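PDB 6FV4: N-acetylglucosamine-6-phosphate deacetylase from Mycobacterium smegmatis, which probably removes the acetyl group from N-acetylglucosamine-6-phosphate as a metal-dependent hydrolase of the amidohydrolase superfamily. Local coordinates for residues B[155-167]-B[183-196]. The protein carries 1 engineered substitution. Numbering follows the deposited sequence.
Sequences MRDPDPGEIGRVL and RDGALAAIAQLVNA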
ATOM      1  N   MET B 155      18.509  18.395  17.563  1.00 38.68           N
ATOM      2  CA  MET B 155      18.764  17.110  16.922  1.00 37.15           C
ATOM      3  C   MET B 155      20.269  16.892  16.777  1.00 37.74           C
ATOM      4  O   MET B 155      21.021  17.825  16.479  1.00 38.20           O
ATOM      5  CB  MET B 155      18.072  17.057  15.547  1.00 34.13           C
ATOM      6  CG  MET B 155      16.561  17.166  15.614  1.00 33.89           C
ATOM      7  SD  MET B 155      15.729  17.005  14.004  1.00 37.66           S
ATOM      8  CE  MET B 155      16.751  18.096  13.014  1.00 42.22           C
ATOM      9  N   ARG B 156      20.719  15.660  17.007  1.00 33.33           N
ATOM     10  CA  ARG B 156      22.149  15.398  16.954  1.00 35.22           C
ATOM     11  C   ARG B 156      22.393  13.939  16.614  1.00 35.76           C
ATOM     12  O   ARG B 156      21.501  13.093  16.737  1.00 36.43           O
ATOM     13  CB  ARG B 156      22.842  15.768  18.283  1.00 38.03           C
ATOM     14  CG  ARG B 156      22.230  15.112  19.521  1.00 37.13           C
ATOM     15  CD  ARG B 156      22.816  15.714  20.814  1.00 39.70           C
ATOM     16  NE  ARG B 156      22.215  15.160  22.030  1.00 37.60           N
ATOM     17  CZ  ARG B 156      21.114  15.626  22.622  1.00 38.32           C
ATOM     18  NH1 ARG B 156      20.461  16.671  22.125  1.00 34.35           N
ATOM     19  NH2 ARG B 156      20.672  15.051  23.730  1.00 37.10           N
ATOM     20  N   ASP B 157      23.623  13.658  16.178  1.00 33.84           N
ATOM     21  CA  ASP B 157      24.017  12.298  15.841  1.00 34.79           C
ATOM     22  C   ASP B 157      23.895  11.400  17.072  1.00 37.88           C
ATOM     23  O   ASP B 157      24.090  11.860  18.201  1.00 40.04           O
ATOM     24  CB  ASP B 157      25.461  12.266  15.335  1.00 38.70           C
ATOM     25  CG  ASP B 157      25.620  12.760  13.889  1.00 40.73           C
ATOM     26  OD1 ASP B 157      24.622  13.110  13.212  1.00 38.61           O
ATOM     27  OD2 ASP B 157      26.785  12.787  13.426  1.00 43.40           O
ATOM     28  N   PRO B 158      23.583  10.097  16.885  1.00 35.08           N
ATOM     29  CA  PRO B 158      23.482   9.185  18.038  1.00 35.33           C
ATOM     30  C   PRO B 158      24.834   8.714  18.558  1.00 36.74           C
ATOM     31  O   PRO B 158      25.437   7.787  18.009  1.00 39.75           O
ATOM     32  CB  PRO B 158      22.653   8.014  17.487  1.00 34.56           C
ATOM     33  CG  PRO B 158      22.960   8.010  16.037  1.00 30.76           C
ATOM     34  CD  PRO B 158      23.105   9.462  15.643  1.00 34.23           C
ATOM     35  N   ASP B 159      25.299   9.345  19.632  1.00 36.57           N
ATOM     36  CA  ASP B 159      26.570   8.992  20.273  1.00 39.09           C
ATOM     37  C   ASP B 159      26.364   7.815  21.222  1.00 39.42           C
ATOM     38  O   ASP B 159      25.492   7.885  22.094  1.00 41.88           O
ATOM     39  CB  ASP B 159      27.112  10.198  21.034  1.00 37.82           C
ATOM     40  CG  ASP B 159      28.158   9.826  22.065  1.00 41.09           C
ATOM     41  OD1 ASP B 159      29.105   9.086  21.722  1.00 45.47           O
ATOM     42  OD2 ASP B 159      28.042  10.282  23.222  1.00 46.83           O
ATOM     43  N   PRO B 160      27.113   6.719  21.081  1.00 34.72           N
ATOM     44  CA  PRO B 160      26.835   5.555  21.932  1.00 36.01           C
ATOM     45  C   PRO B 160      27.055   5.820  23.417  1.00 38.58           C
ATOM     46  O   PRO B 160      26.369   5.211  24.246  1.00 38.65           O
ATOM     47  CB  PRO B 160      27.781   4.476  21.381  1.00 37.28           C
ATOM     48  CG  PRO B 160      28.739   5.176  20.497  1.00 37.65           C
ATOM     49  CD  PRO B 160      28.074   6.410  20.009  1.00 40.73           C
ATOM     50  N   GLY B 161      27.975   6.719  23.774  1.00 34.42           N
ATOM     51  CA  GLY B 161      28.119   7.104  25.171  1.00 40.76           C
ATOM     52  C   GLY B 161      26.853   7.714  25.748  1.00 38.82           C
ATOM     53  O   GLY B 161      26.377   7.298  26.806  1.00 37.68           O
ATOM     54  N   GLU B 162      26.274   8.699  25.052  1.00 37.71           N
ATOM     55  CA  GLU B 162      25.039   9.296  25.560  1.00 40.16           C
ATOM     56  C   GLU B 162      23.891   8.291  25.579  1.00 34.91           C
ATOM     57  O   GLU B 162      23.041   8.336  26.476  1.00 35.92           O
ATOM     58  CB  GLU B 162      24.639  10.524  24.742  1.00 34.70           C
ATOM     59  CG  GLU B 162      23.343  11.114  25.257  1.00 34.95           C
ATOM     60  CD  GLU B 162      23.021  12.457  24.677  1.00 38.77           C
ATOM     61  OE1 GLU B 162      23.811  12.932  23.839  1.00 46.35           O
ATOM     62  OE2 GLU B 162      21.975  13.035  25.059  1.00 38.67           O
ATOM     63  N   ILE B 163      23.851   7.369  24.621  1.00 37.57           N
ATOM     64  CA  ILE B 163      22.793   6.363  24.622  1.00 37.58           C
ATOM     65  C   ILE B 163      22.917   5.466  25.851  1.00 31.65           C
ATOM     66  O   ILE B 163      21.942   5.231  26.577  1.00 31.81           O
ATOM     67  CB  ILE B 163      22.816   5.562  23.303  1.00 32.07           C
ATOM     68  CG1 ILE B 163      22.381   6.464  22.147  1.00 34.83           C
ATOM     69  CG2 ILE B 163      21.918   4.351  23.399  1.00 33.09           C
ATOM     70  CD1 ILE B 163      22.251   5.749  20.808  1.00 33.53           C
ATOM     71  N   GLY B 164      24.122   4.981  26.125  1.00 34.84           N
ATOM     72  CA  GLY B 164      24.323   4.184  27.328  1.00 37.12           C
ATOM     73  C   GLY B 164      23.972   4.938  28.602  1.00 37.54           C
ATOM     74  O   GLY B 164      23.328   4.389  29.503  1.00 35.77           O
ATOM     75  N   ARG B 165      24.361   6.216  28.679  1.00 34.44           N
ATOM     76  CA  ARG B 165      24.044   7.027  29.854  1.00 35.25           C
ATOM     77  C   ARG B 165      22.542   7.214  30.019  1.00 34.99           C
ATOM     78  O   ARG B 165      22.019   7.157  31.140  1.00 27.57           O
ATOM     79  CB  ARG B 165      24.735   8.382  29.750  1.00 34.24           C
ATOM     80  CG  ARG B 165      26.248   8.304  29.869  1.00 39.74           C
ATOM     81  CD  ARG B 165      26.821   9.683  30.029  1.00 34.75           C
ATOM     82  NE  ARG B 165      26.651  10.507  28.837  1.00 37.11           N
ATOM     83  CZ  ARG B 165      27.552  10.602  27.866  1.00 39.08           C
ATOM     84  NH1 ARG B 165      28.678   9.907  27.942  1.00 41.33           N
ATOM     85  NH2 ARG B 165      27.323  11.378  26.814  1.00 39.88           N
ATOM     86  N   VAL B 166      21.828   7.444  28.907  1.00 35.31           N
ATOM     87  CA  VAL B 166      20.385   7.633  28.979  1.00 29.46           C
ATOM     88  C   VAL B 166      19.696   6.327  29.341  1.00 30.86           C
ATOM     89  O   VAL B 166      18.775   6.307  30.167  1.00 29.59           O
ATOM     90  CB  VAL B 166      19.856   8.215  27.656  1.00 33.96           C
ATOM     91  CG1 VAL B 166      18.336   8.155  27.623  1.00 33.74           C
ATOM     92  CG2 VAL B 166      20.337   9.642  27.501  1.00 35.17           C
ATOM     93  N   LEU B 167      20.126   5.215  28.737  1.00 30.43           N
ATOM     94  CA  LEU B 167      19.540   3.923  29.082  1.00 33.69           C
ATOM     95  C   LEU B 167      19.848   3.542  30.528  1.00 34.77           C
ATOM     96  O   LEU B 167      19.004   2.950  31.213  1.00 33.50           O
ATOM     97  CB  LEU B 167      20.040   2.835  28.129  1.00 32.89           C
ATOM     98  CG  LEU B 167      19.575   2.897  26.663  1.00 35.80           C
ATOM     99  CD1 LEU B 167      19.946   1.628  25.942  1.00 32.68           C
ATOM    100  CD2 LEU B 167      18.097   3.151  26.569  1.00 29.07           C
ATOM    101  N   ARG B 183      21.500   9.629   9.877  1.00 39.23           N
ATOM    102  CA  ARG B 183      22.546  10.282  10.659  1.00 37.88           C
ATOM    103  C   ARG B 183      23.753   9.364  10.832  1.00 36.88           C
ATOM    104  O   ARG B 183      23.620   8.140  10.941  1.00 36.96           O
ATOM    105  CB  ARG B 183      22.016  10.708  12.029  1.00 35.46           C
ATOM    106  CG  ARG B 183      20.889  11.719  11.970  1.00 36.74           C
ATOM    107  CD  ARG B 183      20.778  12.471  13.273  1.00 36.91           C
ATOM    108  NE  ARG B 183      21.838  13.474  13.392  1.00 38.21           N
ATOM    109  CZ  ARG B 183      21.642  14.775  13.230  1.00 37.36           C
ATOM    110  NH1 ARG B 183      20.429  15.229  12.960  1.00 38.17           N
ATOM    111  NH2 ARG B 183      22.657  15.621  13.335  1.00 38.72           N
ATOM    112  N   ASP B 184      24.939   9.964  10.831  1.00 38.42           N
ATOM    113  CA  ASP B 184      26.148   9.228  11.185  1.00 42.64           C
ATOM    114  C   ASP B 184      25.939   8.486  12.497  1.00 37.30           C
ATOM    115  O   ASP B 184      25.486   9.070  13.487  1.00 37.25           O
ATOM    116  CB  ASP B 184      27.342  10.178  11.307  1.00 42.93           C
ATOM    117  CG  ASP B 184      27.762  10.763   9.970  1.00 51.38           C
ATOM    118  OD1 ASP B 184      27.772  10.011   8.969  1.00 53.36           O
ATOM    119  OD2 ASP B 184      28.096  11.970   9.923  1.00 59.44           O
ATOM    120  N   GLY B 185      26.226   7.179  12.483  1.00 33.74           N
ATOM    121  CA  GLY B 185      26.096   6.333  13.653  1.00 35.76           C
ATOM    122  C   GLY B 185      24.729   5.728  13.899  1.00 34.20           C
ATOM    123  O   GLY B 185      24.562   5.024  14.906  1.00 32.82           O
ATOM    124  N   ALA B 186      23.754   5.959  13.007  1.00 33.78           N
ATOM    125  CA  ALA B 186      22.389   5.500  13.239  1.00 30.36           C
ATOM    126  C   ALA B 186      22.305   3.980  13.264  1.00 29.68           C
ATOM    127  O   ALA B 186      21.631   3.402  14.124  1.00 30.49           O
ATOM    128  CB  ALA B 186      21.451   6.062  12.158  1.00 33.54           C
ATOM    129  N   LEU B 187      22.942   3.312  12.297  1.00 34.61           N
ATOM    130  CA  LEU B 187      22.860   1.854  12.241  1.00 32.59           C
ATOM    131  C   LEU B 187      23.488   1.227  13.479  1.00 32.24           C
ATOM    132  O   LEU B 187      22.973   0.237  14.011  1.00 32.41           O
ATOM    133  CB  LEU B 187      23.528   1.322  10.971  1.00 33.41           C
ATOM    134  CG  LEU B 187      22.801   1.624   9.652  1.00 37.79           C
ATOM    135  CD1 LEU B 187      23.423   0.845   8.507  1.00 42.35           C
ATOM    136  CD2 LEU B 187      21.322   1.299   9.787  1.00 32.07           C
ATOM    137  N   ALA B 188      24.612   1.776  13.943  1.00 31.84           N
ATOM    138  CA  ALA B 188      25.206   1.283  15.181  1.00 33.68           C
ATOM    139  C   ALA B 188      24.280   1.526  16.369  1.00 30.46           C
ATOM    140  O   ALA B 188      24.127   0.655  17.235  1.00 33.26           O
ATOM    141  CB  ALA B 188      26.573   1.942  15.411  1.00 35.57           C
ATOM    142  N   ALA B 189      23.639   2.697  16.419  1.00 28.28           N
ATOM    143  CA  ALA B 189      22.736   2.990  17.532  1.00 31.22           C
ATOM    144  C   ALA B 189      21.578   2.003  17.577  1.00 31.82           C
ATOM    145  O   ALA B 189      21.192   1.529  18.649  1.00 29.02           O
ATOM    146  CB  ALA B 189      22.221   4.424  17.426  1.00 31.96           C
ATOM    147  N   ILE B 190      21.018   1.665  16.413  1.00 27.81           N
ATOM    148  CA  ILE B 190      19.944   0.678  16.364  1.00 25.24           C
ATOM    149  C   ILE B 190      20.419  -0.660  16.911  1.00 25.87           C
ATOM    150  O   ILE B 190      19.695  -1.337  17.644  1.00 28.02           O
ATOM    151  CB  ILE B 190      19.416   0.533  14.920  1.00 25.47           C
ATOM    152  CG1 ILE B 190      18.677   1.812  14.503  1.00 28.46           C
ATOM    153  CG2 ILE B 190      18.538  -0.707  14.814  1.00 23.95           C
ATOM    154  CD1 ILE B 190      18.461   1.960  13.008  1.00 28.97           C
ATOM    155  N   ALA B 191      21.626  -1.080  16.540  1.00 27.92           N
ATOM    156  CA  ALA B 191      22.145  -2.331  17.079  1.00 34.20           C
ATOM    157  C   ALA B 191      22.331  -2.228  18.587  1.00 33.61           C
ATOM    158  O   ALA B 191      22.050  -3.180  19.325  1.00 35.04           O
ATOM    159  CB  ALA B 191      23.465  -2.700  16.399  1.00 35.90           C
ATOM    160  N   GLN B 192      22.771  -1.062  19.058  1.00 30.09           N
ATOM    161  CA  GLN B 192      22.979  -0.851  20.490  1.00 33.25           C
ATOM    162  C   GLN B 192      21.661  -0.922  21.250  1.00 33.84           C
ATOM    163  O   GLN B 192      21.580  -1.537  22.321  1.00 32.26           O
ATOM    164  CB  GLN B 192      23.656   0.504  20.711  1.00 32.98           C
ATOM    165  CG  GLN B 192      24.323   0.685  22.071  1.00 34.81           C
ATOM    166  CD  GLN B 192      24.718   2.130  22.319  1.00 36.84           C
ATOM    167  OE1 GLN B 192      24.682   2.964  21.405  1.00 35.89           O
ATOM    168  NE2 GLN B 192      25.081   2.442  23.559  1.00 37.89           N
ATOM    169  N   LEU B 193      20.607  -0.319  20.691  1.00 33.51           N
ATOM    170  CA  LEU B 193      19.308  -0.316  21.355  1.00 30.69           C
ATOM    171  C   LEU B 193      18.728  -1.716  21.457  1.00 28.78           C
ATOM    172  O   LEU B 193      18.222  -2.105  22.514  1.00 30.82           O
ATOM    173  CB  LEU B 193      18.355   0.620  20.609  1.00 30.95           C
ATOM    174  CG  LEU B 193      18.814   2.066  20.746  1.00 28.91           C
ATOM    175  CD1 LEU B 193      18.229   2.919  19.623  1.00 30.39           C
ATOM    176  CD2 LEU B 193      18.455   2.621  22.122  1.00 22.36           C
ATOM    177  N   VAL B 194      18.789  -2.492  20.371  1.00 33.93           N
ATOM    178  CA  VAL B 194      18.206  -3.833  20.374  1.00 33.26           C
ATOM    179  C   VAL B 194      18.936  -4.736  21.360  1.00 32.85           C
ATOM    180  O   VAL B 194      18.314  -5.533  22.072  1.00 34.71           O
ATOM    181  CB  VAL B 194      18.217  -4.421  18.951  1.00 34.85           C
ATOM    182  CG1 VAL B 194      17.924  -5.914  18.987  1.00 37.61           C
ATOM    183  CG2 VAL B 194      17.217  -3.695  18.094  1.00 30.29           C
ATOM    184  N   ASN B 195      20.261  -4.612  21.432  1.00 36.51           N
ATOM    185  CA  ASN B 195      21.026  -5.427  22.370  1.00 41.88           C
ATOM    186  C   ASN B 195      20.674  -5.096  23.815  1.00 36.71           C
ATOM    187  O   ASN B 195      20.715  -5.979  24.672  1.00 33.30           O
ATOM    188  CB  ASN B 195      22.523  -5.247  22.132  1.00 41.93           C
ATOM    189  CG  ASN B 195      22.981  -5.878  20.832  1.00 46.82           C
ATOM    190  OD1 ASN B 195      22.330  -6.780  20.301  1.00 51.41           O
ATOM    191  ND2 ASN B 195      24.109  -5.406  20.313  1.00 50.32           N
ATOM    192  N   ALA B 196      20.278  -3.855  24.087  1.00 34.52           N
ATOM    193  CA  ALA B 196      19.815  -3.451  25.404  1.00 35.54           C
ATOM    194  C   ALA B 196      18.347  -3.770  25.646  1.00 35.89           C
ATOM    195  O   ALA B 196      17.816  -3.387  26.695  1.00 34.64           O
ATOM    196  CB  ALA B 196      20.052  -1.951  25.595  1.00 33.19           C
TER
HETATM  197  O   HOH W   1      24.705  12.616  10.682  1.00 38.39           O
HETATM  198  O   HOH W   2      26.020   5.412  17.199  1.00 37.46           O
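Ile-163 of helix 160-170 and Pro-158 of the loop before it pack on Ala-189 of helix 186-195. The two helices run nearly parallel, their axes 10.7 Å apart at an angle of 25°. They are neighbouring outer helices of the amidohydrolase barrel, with strand 174-179 between them in sequence. The tight part has an apolar centre. Pro-158 CB and Ile-163 CD1 both press on Ala-189 CB, each at 3.6 Å. Ile-163 has CG1 anti to its carbonyl carbon, which carries CD1 to the alanine, while CG2 faces Leu-193 CD2. Trp-141 touches both Pro-158 and Ile-163, and strand 174-179 underlies Leu-167 and Leu-193.

Two polar side chains belong to this close packing. Gln-192 reaches across with an extended chain and donates an NE2 N-H to Pro-160 O (3.1 Å, 166°). Gly-164 N meets the same oxygen from the opposite face of the carbonyl plane. Arg-183 bends at chi3 and lays one guanidinium face over the carbonyl carbon of Arg-156. Its NE donates to Asp-157 OD1 at 2.8 Å in a salt bridge; OD1 accepts with its anti lone pair, away from OD2. NH2 adds a weak bond. The carboxylate and guanidinium planes are 67° apart.

The solvent side is looser, with Pro-160, Asp-184, Gly-185 and Ala-196 exposed. One water links Pro-158 O to Gly-185 O. Another joins Asp-157 OD1 to Asp-184 N. Asp-157 OD2 lies 3.8 Å from Asp-184 OD2.

NH1 of Arg-183 also binds Leu-142 O, so this one group ties three pieces of chain together. Its positive charge probably offsets the closeness of the two aspartates and keeps Asp-157 ionised.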